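Local structure of alpha,alpha-trehalose-phosphate synthase (UDP-forming) (Burkholderia multivorans, 5UOF) at residues 379-382 with 383-387. The protein is a glycosyltransferase of family 20, an enzyme of the GT-B fold class. Sequence-based numbering, arbitrary orientation.
Sequences KEYV and ASQDP. With NA (sodium ion), chain C.
K379 O accepts A383 N at 3.0 Å with an N-H...O angle of 165°, a regular i to i+4 bond in the last turns of helix 376-384, which links the parallel strands 364-367 and 392-396. One residue on, E380 O receives S384 OG at 2.8 Å; with OG set beside its own backbone N, the serine hydroxyl folds back onto the helix and supplements a weak bond from S384 N. Y381 O takes two donors from opposite faces of its carbonyl plane: S384 N at 3.2 Å, and the side-chain amide Q385 NE2 at 2.9 Å. The glutamine chain bends at chi2 (-55°), laying NE2 over one face of the Y381 ring, 3.3 Å above it and toward the rim, with amide and ring planes 20° apart. V382 O meets Q385 N at 3.0 Å, an i to i+3 bond. Beyond it Q385 OE1 binds the sodium ion at 2.3 Å, alongside R360 O, S362 O and two waters, and also accepts G391 N. The Q385 amide is thus fixed at both ends, NE2 by Y381 O and F359 O, and the cation probably polarises it, strengthening NE2 as a donor.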
loop_
_atom_site.group_PDB
_atom_site.type_symbol
_atom_site.label_atom_id
_atom_site.label_comp_id
_atom_site.label_asym_id
_atom_site.label_seq_id
_atom_site.Cartn_x
_atom_site.Cartn_y
_atom_site.Cartn_z
ATOM N N LYS A 379 18.380 15.049 -7.616
ATOM C CA LYS A 379 18.871 15.639 -8.856
ATOM C C LYS A 379 19.819 16.796 -8.567
ATOM O O LYS A 379 20.852 16.946 -9.241
ATOM C CB LYS A 379 17.683 16.094 -9.716
ATOM C CG LYS A 379 16.737 14.927 -10.085
ATOM C CD LYS A 379 15.724 15.311 -11.147
ATOM C CE LYS A 379 14.957 14.063 -11.656
ATOM N NZ LYS A 379 13.975 14.389 -12.750
ATOM N N GLU A 380 19.481 17.619 -7.569
ATOM C CA GLU A 380 20.353 18.712 -7.146
ATOM C C GLU A 380 21.693 18.191 -6.650
ATOM O O GLU A 380 22.738 18.818 -6.890
ATOM C CB GLU A 380 19.686 19.526 -6.041
ATOM C CG GLU A 380 18.464 20.291 -6.514
ATOM C CD GLU A 380 17.541 20.703 -5.377
ATOM O OE1 GLU A 380 17.878 20.458 -4.204
ATOM O OE2 GLU A 380 16.478 21.288 -5.663
ATOM N N TYR A 381 21.680 17.054 -5.944
ATOM C CA TYR A 381 22.930 16.480 -5.464
ATOM C C TYR A 381 23.865 16.167 -6.630
ATOM O O TYR A 381 25.034 16.573 -6.635
ATOM C CB TYR A 381 22.662 15.218 -4.626
ATOM C CG TYR A 381 23.975 14.716 -4.092
ATOM C CD1 TYR A 381 24.538 15.291 -2.964
ATOM C CD2 TYR A 381 24.696 13.740 -4.778
ATOM C CE1 TYR A 381 25.779 14.887 -2.506
ATOM C CE2 TYR A 381 25.935 13.310 -4.315
ATOM C CZ TYR A 381 26.474 13.902 -3.180
ATOM O OH TYR A 381 27.716 13.517 -2.730
ATOM N N VAL A 382 23.361 15.452 -7.638
ATOM C CA VAL A 382 24.189 15.110 -8.796
ATOM C C VAL A 382 24.669 16.378 -9.490
ATOM O O VAL A 382 25.856 16.531 -9.809
ATOM C CB VAL A 382 23.402 14.207 -9.762
ATOM C CG1 VAL A 382 24.163 13.999 -11.075
ATOM C CG2 VAL A 382 23.078 12.866 -9.101
ATOM N N ALA A 383 23.741 17.311 -9.732
ATOM C CA ALA A 383 24.095 18.513 -10.484
ATOM C C ALA A 383 25.183 19.326 -9.791
ATOM O O ALA A 383 25.926 20.066 -10.452
ATOM C CB ALA A 383 22.847 19.374 -10.701
ATOM N N SER A 384 25.291 19.216 -8.468
ATOM C CA SER A 384 26.263 20.004 -7.724
ATOM C C SER A 384 27.686 19.456 -7.822
ATOM O O SER A 384 28.629 20.166 -7.460
ATOM C CB SER A 384 25.845 20.078 -6.248
ATOM O OG SER A 384 24.620 20.775 -6.089
ATOM N N GLN A 385 27.874 18.228 -8.291
ATOM C CA GLN A 385 29.175 17.584 -8.135
ATOM C C GLN A 385 30.221 18.136 -9.090
ATOM O O GLN A 385 29.925 18.542 -10.219
ATOM C CB GLN A 385 29.057 16.074 -8.352
ATOM C CG GLN A 385 28.099 15.436 -7.355
ATOM C CD GLN A 385 28.490 15.756 -5.921
ATOM O OE1 GLN A 385 29.629 15.499 -5.499
ATOM N NE2 GLN A 385 27.567 16.353 -5.174
ATOM N N ASP A 386 31.474 18.122 -8.621
ATOM C CA ASP A 386 32.602 18.413 -9.488
ATOM C C ASP A 386 32.866 17.156 -10.311
ATOM O O ASP A 386 33.143 16.105 -9.729
ATOM C CB ASP A 386 33.832 18.797 -8.653
ATOM C CG ASP A 386 35.005 19.292 -9.505
ATOM O OD1 ASP A 386 35.173 18.823 -10.657
ATOM O OD2 ASP A 386 35.768 20.167 -9.025
ATOM N N PRO A 387 32.763 17.202 -11.642
ATOM C CA PRO A 387 32.980 15.974 -12.423
ATOM C C PRO A 387 34.388 15.423 -12.309
ATOM O O PRO A 387 34.593 14.252 -12.654
ATOM C CB PRO A 387 32.665 16.399 -13.865
ATOM C CG PRO A 387 32.857 17.881 -13.880
ATOM C CD PRO A 387 32.470 18.363 -12.502
HETATM NA NA NA C . 31.415 15.978 -4.091
HETATM O O HOH W 1 32.556 16.880 -6.049
HETATM O O HOH W 2 33.205 14.186 -4.197
#